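Local atomic coordinates of ferric-siderophore receptor protein (Streptomyces coelicolor, PDB entry 2X4L), a protein that probably captures iron-loaded siderophores as a solute-binding protein and delivers them for uptake into the cell. Residues Trp29-Asp34 against Trp160-Ser165; Ile48-Gly53 against Val63-Val68; Ala187-Ala192 against Asp312-Ala317; Thr216-Asp221 against Gly244-Ser249. All blocks are in the same frame, centred on the assembly; numbering follows the deposited sequence.

How the interactions relate
The first strand of the modelled chain, 29-32, enters interaction 1, where it meets the end of helix 153-165 and closes a loop of 125 intervening residues. Interaction 2 is nested inside that loop and joins neighbouring strands of the five-stranded parallel sheet. The two contacts touch: Ala-163 O lies 3.7 Å from Val-63 CG2. Helix 173-195 follows and opens interaction 3, which closes only at the C-terminal helix 304-320. Interaction 4 is nested inside this second loop, at the mixed sheet. No loops cross. Interactions 2 and 3 lie on opposite sides of the chain's centre, with centres about 31 Å apart, consistent with the two lobes of a solute-binding protein.

Interaction 1 (Trp29-Asp34 against Trp160-Ser165); sequences WSFKDD and WELAES
Glu-161 meets Phe-31 at the margin of the contact, its CB 4.4 Å from Phe-31 CE1. Its carboxylate is held along its own helix, by Arg-158 and Gln-157. Leu-162 comes next and carries the apolar packing. Its CD1 stands over the centre of the Phe-31 ring, 3.8 Å from the ring centroid and almost on the normal. This is a CH-pi contact. Leu-162 CB touches Phe-31 CZ at 3.7 Å. Leu-162 CD1 also reaches the edge of the indole, 4.1 Å from Trp-29 CZ2. Both aromatic residues belong to strand 29-32, which pairs with strand 38-41 in a two-stranded antiparallel hairpin. The hairpin packs against helix 153-165, with strand 29-32 running antiparallel to the helix segment (170°, axes 9.3 Å apart). Both rings also touch Val-143 of strand 142-146, at the border of the parallel sheet. Ser-165 lies one helical turn beyond Leu-162. Its OG accepts from Trp-29 NE1 at 2.8 Å, close to the ring plane and fairly straight (158°). A chi1 of 80° places OG between its backbone N and carbonyl carbon. From there Ser-165 OG donates to a lone pair of Leu-162 O at 2.7 Å.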
loop_
_atom_site.group_PDB
_atom_site.type_symbol
_atom_site.label_atom_id
_atom_site.label_comp_id
_atom_site.label_asym_id
_atom_site.label_seq_id
_atom_site.Cartn_x
_atom_site.Cartn_y
_atom_site.Cartn_z
ATOM N N TRP A 29 -26.042 -0.535 10.770
ATOM C CA TRP A 29 -24.940 -0.641 9.836
ATOM C C TRP A 29 -24.430 -2.050 9.802
ATOM O O TRP A 29 -24.240 -2.665 10.880
ATOM C CB TRP A 29 -23.785 0.238 10.405
ATOM C CG TRP A 29 -22.459 0.099 9.595
ATOM C CD1 TRP A 29 -22.165 0.649 8.345
ATOM C CD2 TRP A 29 -21.274 -0.620 9.974
ATOM N NE1 TRP A 29 -20.907 0.339 7.978
ATOM C CE2 TRP A 29 -20.354 -0.468 8.929
ATOM C CE3 TRP A 29 -20.907 -1.399 11.092
ATOM C CZ2 TRP A 29 -19.085 -1.008 8.982
ATOM C CZ3 TRP A 29 -19.545 -1.935 11.139
ATOM C CH2 TRP A 29 -18.721 -1.757 10.081
ATOM N N SER A 30 -24.162 -2.561 8.593
ATOM C CA SER A 30 -23.672 -3.936 8.424
ATOM C C SER A 30 -22.535 -3.901 7.384
ATOM O O SER A 30 -22.605 -3.190 6.347
ATOM C CB SER A 30 -24.871 -4.802 7.983
ATOM O OG SER A 30 -24.458 -6.113 7.722
ATOM N N PHE A 31 -21.483 -4.676 7.601
ATOM C CA PHE A 31 -20.493 -4.873 6.551
ATOM C C PHE A 31 -19.881 -6.259 6.643
ATOM O O PHE A 31 -19.392 -6.660 7.710
ATOM C CB PHE A 31 -19.371 -3.839 6.692
ATOM C CG PHE A 31 -18.415 -3.839 5.511
ATOM C CD1 PHE A 31 -18.835 -3.287 4.297
ATOM C CD2 PHE A 31 -17.099 -4.349 5.624
ATOM C CE1 PHE A 31 -17.982 -3.266 3.196
ATOM C CE2 PHE A 31 -16.323 -4.403 4.529
ATOM C CZ PHE A 31 -16.669 -3.809 3.351
ATOM N N LYS A 32 -19.805 -6.966 5.536
ATOM C CA LYS A 32 -19.172 -8.276 5.499
ATOM C C LYS A 32 -17.742 -8.065 4.934
ATOM O O LYS A 32 -17.603 -7.636 3.800
ATOM C CB LYS A 32 -19.991 -9.230 4.659
ATOM C CG LYS A 32 -19.352 -10.648 4.595
ATOM C CD LYS A 32 -20.222 -11.628 3.655
ATOM C CE LYS A 32 -19.498 -12.966 3.415
ATOM N NZ LYS A 32 -19.808 -14.033 4.462
ATOM N N ASP A 33 -16.720 -8.323 5.729
ATOM C CA ASP A 33 -15.358 -8.071 5.264
ATOM C C ASP A 33 -14.690 -9.227 4.505
ATOM O O ASP A 33 -15.384 -10.225 4.142
ATOM C CB ASP A 33 -14.436 -7.638 6.452
ATOM C CG ASP A 33 -13.998 -8.825 7.367
ATOM O OD1 ASP A 33 -14.367 -9.991 7.050
ATOM O OD2 ASP A 33 -13.237 -8.637 8.300
ATOM N N ASP A 34 -13.410 -9.105 4.228
ATOM C CA ASP A 34 -12.737 -10.082 3.338
ATOM C C ASP A 34 -12.240 -11.314 4.059
ATOM O O ASP A 34 -11.596 -12.229 3.410
ATOM C CB ASP A 34 -11.571 -9.434 2.599
ATOM C CG ASP A 34 -12.064 -8.468 1.566
ATOM O OD1 ASP A 34 -13.215 -8.624 1.037
ATOM O OD2 ASP A 34 -11.240 -7.616 1.185
ATOM N N TRP A 160 -14.152 1.240 -1.248
ATOM C CA TRP A 160 -15.220 2.131 -1.658
ATOM C C TRP A 160 -16.558 1.717 -1.067
ATOM O O TRP A 160 -17.296 2.569 -0.514
ATOM C CB TRP A 160 -15.224 2.121 -3.166
ATOM C CG TRP A 160 -16.371 2.696 -3.866
ATOM C CD1 TRP A 160 -17.669 2.286 -3.806
ATOM C CD2 TRP A 160 -16.314 3.708 -4.857
ATOM N NE1 TRP A 160 -18.449 3.059 -4.591
ATOM C CE2 TRP A 160 -17.642 3.924 -5.292
ATOM C CE3 TRP A 160 -15.288 4.506 -5.367
ATOM C CZ2 TRP A 160 -17.981 4.888 -6.244
ATOM C CZ3 TRP A 160 -15.603 5.447 -6.340
ATOM C CH2 TRP A 160 -16.961 5.634 -6.769
ATOM N N GLU A 161 -16.888 0.430 -1.157
ATOM C CA GLU A 161 -18.145 -0.045 -0.552
ATOM C C GLU A 161 -18.157 0.250 0.960
ATOM O O GLU A 161 -19.227 0.633 1.501
ATOM C CB GLU A 161 -18.317 -1.560 -0.819
ATOM C CG GLU A 161 -18.478 -1.805 -2.314
ATOM C CD GLU A 161 -18.249 -3.257 -2.804
ATOM O OE1 GLU A 161 -17.979 -4.165 -1.983
ATOM O OE2 GLU A 161 -18.436 -3.492 -4.062
ATOM N N LEU A 162 -17.021 0.001 1.641
ATOM C CA LEU A 162 -16.972 0.234 3.076
ATOM C C LEU A 162 -17.165 1.710 3.370
ATOM O O LEU A 162 -18.001 2.081 4.210
ATOM C CB LEU A 162 -15.588 -0.238 3.563
ATOM C CG LEU A 162 -15.271 0.055 5.053
ATOM C CD1 LEU A 162 -16.341 -0.589 5.937
ATOM C CD2 LEU A 162 -13.920 -0.530 5.408
ATOM N N ALA A 163 -16.477 2.578 2.641
ATOM C CA ALA A 163 -16.637 3.990 2.896
ATOM C C ALA A 163 -18.089 4.506 2.711
ATOM O O ALA A 163 -18.602 5.243 3.556
ATOM C CB ALA A 163 -15.665 4.750 1.975
ATOM N N GLU A 164 -18.753 4.066 1.647
ATOM C CA GLU A 164 -20.182 4.402 1.416
ATOM C C GLU A 164 -21.062 3.913 2.567
ATOM O O GLU A 164 -21.942 4.673 3.059
ATOM C CB GLU A 164 -20.701 3.989 0.022
ATOM C CG GLU A 164 -22.074 4.704 -0.289
ATOM C CD GLU A 164 -22.720 4.272 -1.628
ATOM O OE1 GLU A 164 -21.946 3.923 -2.503
ATOM O OE2 GLU A 164 -23.990 4.220 -1.810
ATOM N N SER A 165 -20.785 2.712 3.084
ATOM C CA SER A 165 -21.603 2.188 4.213
ATOM C C SER A 165 -21.428 3.049 5.457
ATOM O O SER A 165 -22.324 3.177 6.275
ATOM C CB SER A 165 -21.151 0.779 4.530
ATOM O OG SER A 165 -19.969 0.671 5.323
#

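Interaction 2 (Ile48-Gly53 against Val63-Val68); sequences IVAFTG and VEVKGV
Ile-48 O is gripped by two backbone N-H groups of the facing segment. Lys-66 N donates to Ile-48 O at 2.8 Å. Gly-67 N adds a weak bond to Ile-48 O at 3.3 Å. Further along, Ala-50 N donates to Gly-67 O at 3.0 Å. These bonds put Val-49 beside Gly-67, and Ala-50 beside Val-68, in parallel register. Gly-67 suits its place because a beta carbon there would sit tight against Val-49 CG2. A water links the start of the pairing: it accepts from Ile-48 N and donates to Glu-64 O.

The side chain of Ile-48 covers the approach to the strand. CG1 lies beside the backbone N (chi1 -63°), and CD1 ends 3.8 Å from Val-63 CG1. Its other branch, Ile-48 CG2, meets Val-65 CG1 at 3.9 Å, the two side chains crossing at about a right angle. At the far end Thr-52 OG1 rests 3.6 Å from Val-68 CB, while the same oxygen shares a hydrogen bond with Thr-72 OG1. Ala-50, Val-65 and Val-68 all touch Ala-55 of helix 52-60. Strand 48-51, that helix and strand 67-69 thus form a beta-alpha-beta crossover, the repeating unit of a parallel alpha/beta sheet like the one here.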
loop_
_atom_site.group_PDB
_atom_site.type_symbol
_atom_site.label_atom_id
_atom_site.label_comp_id
_atom_site.label_asym_id
_atom_site.label_seq_id
_atom_site.Cartn_x
_atom_site.Cartn_y
_atom_site.Cartn_z
ATOM N N ILE A 48 -14.234 5.337 14.787
ATOM C CA ILE A 48 -13.545 4.384 13.993
ATOM C C ILE A 48 -12.048 4.474 14.339
ATOM O O ILE A 48 -11.505 5.595 14.489
ATOM C CB ILE A 48 -13.733 4.752 12.474
ATOM C CG1 ILE A 48 -15.221 4.658 12.105
ATOM C CG2 ILE A 48 -12.858 3.809 11.598
ATOM C CD1 ILE A 48 -15.453 5.249 10.713
ATOM N N VAL A 49 -11.415 3.330 14.474
ATOM C CA VAL A 49 -9.953 3.288 14.549
ATOM C C VAL A 49 -9.432 2.490 13.403
ATOM O O VAL A 49 -10.006 1.453 13.080
ATOM C CB VAL A 49 -9.526 2.697 15.915
ATOM C CG1 VAL A 49 -8.030 2.394 15.987
ATOM C CG2 VAL A 49 -9.972 3.630 17.083
ATOM N N ALA A 50 -8.414 2.983 12.740
ATOM C CA ALA A 50 -7.928 2.269 11.554
ATOM C C ALA A 50 -6.408 2.271 11.423
ATOM O O ALA A 50 -5.740 3.231 11.860
ATOM C CB ALA A 50 -8.542 2.945 10.297
ATOM N N PHE A 51 -5.868 1.291 10.729
ATOM C CA PHE A 51 -4.494 1.341 10.312
ATOM C C PHE A 51 -4.342 2.680 9.539
ATOM O O PHE A 51 -5.236 3.069 8.786
ATOM C CB PHE A 51 -4.219 0.150 9.387
ATOM C CG PHE A 51 -2.831 0.200 8.807
ATOM C CD1 PHE A 51 -1.743 0.014 9.648
ATOM C CD2 PHE A 51 -2.639 0.360 7.444
ATOM C CE1 PHE A 51 -0.450 0.099 9.157
ATOM C CE2 PHE A 51 -1.332 0.441 6.946
ATOM C CZ PHE A 51 -0.218 0.299 7.806
ATOM N N THR A 52 -3.173 3.327 9.741
ATOM C CA THR A 52 -3.017 4.651 9.150
ATOM C C THR A 52 -3.403 4.655 7.656
ATOM O O THR A 52 -4.075 5.568 7.202
ATOM C CB THR A 52 -1.612 5.112 9.344
ATOM O OG1 THR A 52 -1.430 5.162 10.769
ATOM C CG2 THR A 52 -1.436 6.543 8.748
ATOM N N GLY A 53 -2.921 3.665 6.872
ATOM C CA GLY A 53 -3.189 3.685 5.410
ATOM C C GLY A 53 -4.666 3.530 5.105
ATOM O O GLY A 53 -5.114 4.026 4.038
ATOM N N VAL A 63 -14.712 10.203 5.218
ATOM C CA VAL A 63 -15.054 9.469 6.453
ATOM C C VAL A 63 -13.933 9.704 7.447
ATOM O O VAL A 63 -12.809 9.352 7.167
ATOM C CB VAL A 63 -15.231 8.019 6.113
ATOM C CG1 VAL A 63 -15.244 7.077 7.378
ATOM C CG2 VAL A 63 -16.525 7.858 5.233
ATOM N N GLU A 64 -14.274 10.328 8.578
ATOM C CA GLU A 64 -13.265 10.619 9.581
ATOM C C GLU A 64 -13.036 9.441 10.492
ATOM O O GLU A 64 -13.950 8.691 10.812
ATOM C CB GLU A 64 -13.725 11.819 10.428
ATOM C CG GLU A 64 -13.203 11.963 11.878
ATOM C CD GLU A 64 -13.979 13.030 12.757
ATOM O OE1 GLU A 64 -14.890 13.729 12.232
ATOM O OE2 GLU A 64 -13.689 13.140 13.988
ATOM N N VAL A 65 -11.799 9.258 10.932
ATOM C CA VAL A 65 -11.490 8.304 12.002
ATOM C C VAL A 65 -11.053 9.041 13.294
ATOM O O VAL A 65 -10.647 10.256 13.274
ATOM C CB VAL A 65 -10.386 7.239 11.591
ATOM C CG1 VAL A 65 -10.741 6.739 10.250
ATOM C CG2 VAL A 65 -8.977 7.890 11.582
ATOM N N LYS A 66 -11.218 8.361 14.430
ATOM C CA LYS A 66 -10.777 8.958 15.698
ATOM C C LYS A 66 -9.353 8.538 16.073
ATOM O O LYS A 66 -8.631 9.340 16.713
ATOM C CB LYS A 66 -11.730 8.576 16.808
ATOM C CG LYS A 66 -13.178 9.066 16.578
ATOM C CD LYS A 66 -13.297 10.534 16.840
ATOM C CE LYS A 66 -14.691 11.193 16.590
ATOM N NZ LYS A 66 -15.901 10.427 16.869
ATOM N N GLY A 67 -8.925 7.321 15.682
ATOM C CA GLY A 67 -7.564 6.900 16.054
ATOM C C GLY A 67 -6.944 6.139 14.886
ATOM O O GLY A 67 -7.670 5.578 14.055
ATOM N N VAL A 68 -5.616 6.205 14.846
ATOM C CA VAL A 68 -4.864 5.488 13.813
ATOM C C VAL A 68 -3.737 4.724 14.491
ATOM O O VAL A 68 -3.267 5.077 15.565
ATOM C CB VAL A 68 -4.276 6.385 12.683
ATOM C CG1 VAL A 68 -5.437 7.060 11.970
ATOM C CG2 VAL A 68 -3.252 7.432 13.215
HETATM O O HOH W 1 -14.384 7.991 13.555
#

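Interaction 3 (Ala187-Ala192 against Asp312-Ala317); sequences ARLRAA and DNLAEA
Arg-188 reaches across to the other helix with its chain extended and CG anti to the backbone N. On the way it passes over Ala-315, whose CB lies 3.6 Å from Arg-188 NE. Beyond this the guanidinium spreads over the backbone, with one face above Asp-312 O and Glu-316 N. Arg-188 NH1 makes a salt bridge to Asp-312 OD1 at 3.0 Å. The bond is bent (145°), and NH1 comes from above the carboxylate plane, 58° out of it. Arg-188 NE has a second acidic partner, Glu-319. A water accepts from Arg-188 NH2 at 2.9 Å and donates to Glu-316 OE2. The group is thus fixed in rotation from several sides. An alanine here would probably leave Asp-312 and Glu-319 without their positive mate and uncover the methyl of Ala-315.

The two segments belong to helices 173-195 and 304-320 of the carboxy-terminal half. They run side by side in nearly the same direction, at 23°, with axes 8.6 Å apart.

Leu-189 comes next and turns into the core. Its CD1 sits 3.6 Å from Ala-315 N and 3.9 Å from Leu-314 CG. Phe-225 of helix 220-227 touches both leucines. One turn on from Arg-188, Ala-192 packs methyl against methyl. Ala-192 CB is 4.3 Å from Ala-315 CB, and the small residues let the helices come close. The same Ala-192 side chain also touches Glu-319.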
loop_
_atom_site.group_PDB
_atom_site.type_symbol
_atom_site.label_atom_id
_atom_site.label_comp_id
_atom_site.label_asym_id
_atom_site.label_seq_id
_atom_site.Cartn_x
_atom_site.Cartn_y
_atom_site.Cartn_z
ATOM N N ALA A 187 -5.679 3.237 -18.279
ATOM C CA ALA A 187 -5.513 3.148 -19.744
ATOM C C ALA A 187 -4.171 3.748 -20.181
ATOM O O ALA A 187 -3.581 3.243 -21.152
ATOM C CB ALA A 187 -6.662 3.873 -20.415
ATOM N N ARG A 188 -3.717 4.808 -19.505
ATOM C CA ARG A 188 -2.440 5.401 -19.857
ATOM C C ARG A 188 -1.322 4.376 -19.607
ATOM O O ARG A 188 -0.452 4.199 -20.495
ATOM C CB ARG A 188 -2.199 6.616 -18.957
ATOM C CG ARG A 188 -0.803 7.277 -19.198
ATOM C CD ARG A 188 -0.501 8.357 -18.105
ATOM N NE ARG A 188 0.844 8.849 -18.373
ATOM C CZ ARG A 188 1.375 9.806 -17.618
ATOM N NH1 ARG A 188 0.642 10.312 -16.612
ATOM N NH2 ARG A 188 2.590 10.324 -17.894
ATOM N N LEU A 189 -1.332 3.629 -18.500
ATOM C CA LEU A 189 -0.248 2.638 -18.252
ATOM C C LEU A 189 -0.371 1.505 -19.229
ATOM O O LEU A 189 0.640 1.048 -19.740
ATOM C CB LEU A 189 -0.382 2.140 -16.803
ATOM C CG LEU A 189 0.660 1.088 -16.430
ATOM C CD1 LEU A 189 2.169 1.635 -16.630
ATOM C CD2 LEU A 189 0.419 0.712 -14.975
ATOM N N ARG A 190 -1.593 1.116 -19.573
ATOM C CA ARG A 190 -1.732 0.059 -20.595
ATOM C C ARG A 190 -1.127 0.470 -21.899
ATOM O O ARG A 190 -0.416 -0.346 -22.551
ATOM C CB ARG A 190 -3.202 -0.344 -20.814
ATOM C CG ARG A 190 -3.385 -1.504 -21.755
ATOM C CD ARG A 190 -4.861 -1.845 -22.011
ATOM N NE ARG A 190 -5.565 -2.260 -20.803
ATOM C CZ ARG A 190 -6.481 -1.553 -20.112
ATOM N NH1 ARG A 190 -6.840 -0.302 -20.447
ATOM N NH2 ARG A 190 -7.099 -2.104 -19.056
ATOM N N ALA A 191 -1.391 1.727 -22.284
ATOM C CA ALA A 191 -0.828 2.253 -23.567
ATOM C C ALA A 191 0.699 2.348 -23.486
ATOM O O ALA A 191 1.370 1.997 -24.440
ATOM C CB ALA A 191 -1.434 3.661 -23.876
ATOM N N ALA A 192 1.198 2.823 -22.336
ATOM C CA ALA A 192 2.646 3.006 -22.205
ATOM C C ALA A 192 3.325 1.609 -22.358
ATOM O O ALA A 192 4.376 1.471 -22.946
ATOM C CB ALA A 192 2.966 3.637 -20.883
ATOM N N ASP A 312 -0.093 6.719 -12.893
ATOM C CA ASP A 312 0.564 7.811 -13.672
ATOM C C ASP A 312 2.069 7.741 -13.501
ATOM O O ASP A 312 2.777 8.001 -14.485
ATOM C CB ASP A 312 0.031 9.203 -13.206
ATOM C CG ASP A 312 -1.273 9.556 -13.816
ATOM O OD1 ASP A 312 -1.582 9.175 -14.994
ATOM O OD2 ASP A 312 -2.053 10.296 -13.137
ATOM N N ASN A 313 2.558 7.522 -12.268
ATOM C CA ASN A 313 4.024 7.643 -12.099
ATOM C C ASN A 313 4.733 6.538 -12.883
ATOM O O ASN A 313 5.792 6.755 -13.504
ATOM C CB ASN A 313 4.437 7.507 -10.630
ATOM C CG ASN A 313 4.058 8.692 -9.829
ATOM O OD1 ASN A 313 3.711 9.775 -10.355
ATOM N ND2 ASN A 313 4.076 8.454 -8.504
ATOM N N LEU A 314 4.187 5.341 -12.832
ATOM C CA LEU A 314 4.793 4.214 -13.546
ATOM C C LEU A 314 4.637 4.366 -15.075
ATOM O O LEU A 314 5.588 4.115 -15.819
ATOM C CB LEU A 314 4.187 2.868 -13.028
ATOM C CG LEU A 314 4.781 1.640 -13.744
ATOM C CD1 LEU A 314 6.323 1.530 -13.596
ATOM C CD2 LEU A 314 4.214 0.420 -13.093
ATOM N N ALA A 315 3.422 4.794 -15.506
ATOM C CA ALA A 315 3.318 5.135 -16.915
ATOM C C ALA A 315 4.356 6.170 -17.408
ATOM O O ALA A 315 4.990 5.972 -18.441
ATOM C CB ALA A 315 1.907 5.635 -17.264
ATOM N N GLU A 316 4.503 7.255 -16.652
ATOM C CA GLU A 316 5.458 8.296 -17.006
ATOM C C GLU A 316 6.881 7.720 -17.112
ATOM O O GLU A 316 7.620 8.054 -18.040
ATOM C CB GLU A 316 5.394 9.417 -15.958
ATOM C CG GLU A 316 6.394 10.541 -16.236
ATOM C CD GLU A 316 6.317 11.588 -15.174
ATOM O OE1 GLU A 316 6.368 11.329 -13.959
ATOM O OE2 GLU A 316 6.143 12.739 -15.564
ATOM N N ALA A 317 7.275 6.882 -16.158
ATOM C CA ALA A 317 8.589 6.363 -16.153
ATOM C C ALA A 317 8.803 5.483 -17.401
ATOM O O ALA A 317 9.797 5.609 -18.107
ATOM C CB ALA A 317 8.836 5.529 -14.849
HETATM O O HOH W 2 3.632 12.848 -16.925
#

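Interaction 4 (Thr216-Asp221 against Gly244-Ser249); sequences TNLSVD and GGWFES
Leu-218 CD1 sits over one face of the Trp-246 indole. It stands 3.4 Å from the centroid of the five-membered ring and 2° off the normal, a close CH-pi contact. Leu-218 CB lies by the six-membered ring, 3.6 Å from Trp-246 CE3. The far end of that ring presses on the backbone, where Trp-246 CH2 comes 3.0 Å from Leu-218 O. Ser-219 OG lies at the ring edge, near its plane, 3.5 Å from Trp-246 CZ3. An alanine in place of Trp-246 would probably leave a gap over Leu-218 CD1 and beside Leu-218 O.

Backbone shape sets up both partners. Leu-218 is the third residue of a type II turn from Thr-216 to Ser-219, with a positive phi of 104° that is uncommon for leucine. The turn presents its side chain to the indole. Across the contact, Gly-245 meets Leu-218 CD1 through its carbonyl carbon, at 3.8 Å. Its backbone angles would jam any beta carbon against the carbonyl before it. A water lies 2.8 Å from Asn-217 O and 3.0 Å from Gly-245 O. It can donate to both, but further acceptors lie within its reach, so the two may not be filled all the time.

Further out, Leu-218 N donates to Glu-223, and Phe-148 touches Trp-246. The turn leads through Ser-219, the N-cap residue, into helix 220-227. Trp-246 leads into strand 247-251, which pairs antiparallel with strand 210-214 of the mixed sheet.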
loop_
_atom_site.group_PDB
_atom_site.type_symbol
_atom_site.label_atom_id
_atom_site.label_comp_id
_atom_site.label_asym_id
_atom_site.label_seq_id
_atom_site.Cartn_x
_atom_site.Cartn_y
_atom_site.Cartn_z
ATOM N N THR A 216 5.790 -10.110 -9.074
ATOM C CA THR A 216 4.477 -9.495 -9.242
ATOM C C THR A 216 3.381 -10.234 -8.477
ATOM O O THR A 216 2.410 -9.626 -8.027
ATOM C CB THR A 216 4.080 -9.411 -10.729
ATOM O OG1 THR A 216 4.150 -10.716 -11.319
ATOM C CG2 THR A 216 5.014 -8.472 -11.477
ATOM N N ASN A 217 3.536 -11.546 -8.338
ATOM C CA ASN A 217 2.533 -12.368 -7.668
ATOM C C ASN A 217 2.417 -12.082 -6.173
ATOM O O ASN A 217 3.419 -12.050 -5.457
ATOM C CB ASN A 217 2.821 -13.854 -7.896
ATOM C CG ASN A 217 1.684 -14.745 -7.434
ATOM O OD1 ASN A 217 0.526 -14.527 -7.788
ATOM N ND2 ASN A 217 2.012 -15.756 -6.638
ATOM N N LEU A 218 1.191 -11.861 -5.709
ATOM C CA LEU A 218 0.937 -11.652 -4.288
ATOM C C LEU A 218 0.686 -10.192 -3.912
ATOM O O LEU A 218 0.019 -9.912 -2.915
ATOM C CB LEU A 218 2.091 -12.212 -3.454
ATOM C CG LEU A 218 2.236 -13.736 -3.432
ATOM C CD1 LEU A 218 2.985 -14.188 -2.188
ATOM C CD2 LEU A 218 0.872 -14.407 -3.516
ATOM N N SER A 219 1.252 -9.261 -4.672
ATOM C CA SER A 219 1.091 -7.841 -4.369
ATOM C C SER A 219 -0.061 -7.270 -5.182
ATOM O O SER A 219 -0.208 -7.598 -6.359
ATOM C CB SER A 219 2.380 -7.077 -4.668
ATOM O OG SER A 219 3.410 -7.437 -3.763
ATOM N N VAL A 220 -0.884 -6.422 -4.569
ATOM C CA VAL A 220 -2.067 -5.892 -5.322
ATOM C C VAL A 220 -1.672 -4.935 -6.408
ATOM O O VAL A 220 -2.292 -4.882 -7.494
ATOM C CB VAL A 220 -3.165 -5.315 -4.373
ATOM C CG1 VAL A 220 -3.687 -6.523 -3.561
ATOM C CG2 VAL A 220 -2.648 -4.201 -3.547
ATOM N N ASP A 221 -0.684 -4.091 -6.134
ATOM C CA ASP A 221 -0.224 -3.118 -7.138
ATOM C C ASP A 221 0.433 -3.824 -8.300
ATOM O O ASP A 221 0.068 -3.591 -9.476
ATOM C CB ASP A 221 0.619 -1.985 -6.537
ATOM C CG ASP A 221 1.902 -2.495 -5.877
ATOM O OD1 ASP A 221 1.897 -3.626 -5.313
ATOM O OD2 ASP A 221 2.880 -1.711 -5.948
ATOM N N GLY A 244 7.936 -17.503 1.082
ATOM C CA GLY A 244 6.625 -18.072 0.632
ATOM C C GLY A 244 6.131 -17.432 -0.659
ATOM O O GLY A 244 4.946 -17.526 -0.986
ATOM N N GLY A 245 7.043 -16.892 -1.447
ATOM C CA GLY A 245 6.732 -16.456 -2.759
ATOM C C GLY A 245 6.632 -14.951 -2.943
ATOM O O GLY A 245 6.319 -14.521 -4.027
ATOM N N TRP A 246 6.873 -14.175 -1.888
ATOM C CA TRP A 246 6.759 -12.687 -2.007
ATOM C C TRP A 246 7.964 -12.063 -2.699
ATOM O O TRP A 246 7.796 -11.403 -3.726
ATOM C CB TRP A 246 6.570 -12.037 -0.641
ATOM C CG TRP A 246 5.170 -12.167 -0.091
ATOM C CD1 TRP A 246 4.706 -13.115 0.797
ATOM C CD2 TRP A 246 4.071 -11.254 -0.302
ATOM N NE1 TRP A 246 3.366 -12.892 1.103
ATOM C CE2 TRP A 246 2.956 -11.754 0.440
ATOM C CE3 TRP A 246 3.870 -10.109 -1.083
ATOM C CZ2 TRP A 246 1.704 -11.112 0.437
ATOM C CZ3 TRP A 246 2.614 -9.508 -1.062
ATOM C CH2 TRP A 246 1.590 -10.007 -0.344
ATOM N N PHE A 247 9.155 -12.303 -2.197
ATOM C CA PHE A 247 10.329 -11.611 -2.747
ATOM C C PHE A 247 11.586 -12.417 -2.547
ATOM O O PHE A 247 11.629 -13.402 -1.724
ATOM C CB PHE A 247 10.493 -10.160 -2.158
ATOM C CG PHE A 247 10.527 -10.100 -0.686
ATOM C CD1 PHE A 247 11.747 -10.356 -0.004
ATOM C CD2 PHE A 247 9.414 -9.789 0.040
ATOM C CE1 PHE A 247 11.815 -10.336 1.384
ATOM C CE2 PHE A 247 9.452 -9.810 1.469
ATOM C CZ PHE A 247 10.664 -10.029 2.131
ATOM N N GLU A 248 12.600 -11.998 -3.308
ATOM C CA GLU A 248 13.959 -12.588 -3.224
ATOM C C GLU A 248 14.835 -11.617 -2.462
ATOM O O GLU A 248 14.752 -10.369 -2.661
ATOM C CB GLU A 248 14.516 -12.717 -4.619
ATOM C CG GLU A 248 15.969 -13.282 -4.674
ATOM C CD GLU A 248 16.459 -13.410 -6.057
ATOM O OE1 GLU A 248 15.866 -12.853 -6.994
ATOM O OE2 GLU A 248 17.539 -14.026 -6.174
ATOM N N SER A 249 15.665 -12.122 -1.546
ATOM C CA SER A 249 16.631 -11.269 -0.791
ATOM C C SER A 249 17.961 -11.339 -1.478
ATOM O O SER A 249 18.516 -12.442 -1.691
ATOM C CB SER A 249 16.762 -11.759 0.642
ATOM O OG SER A 249 15.501 -11.735 1.263
HETATM O O HOH W 3 6.107 -12.386 -6.052
#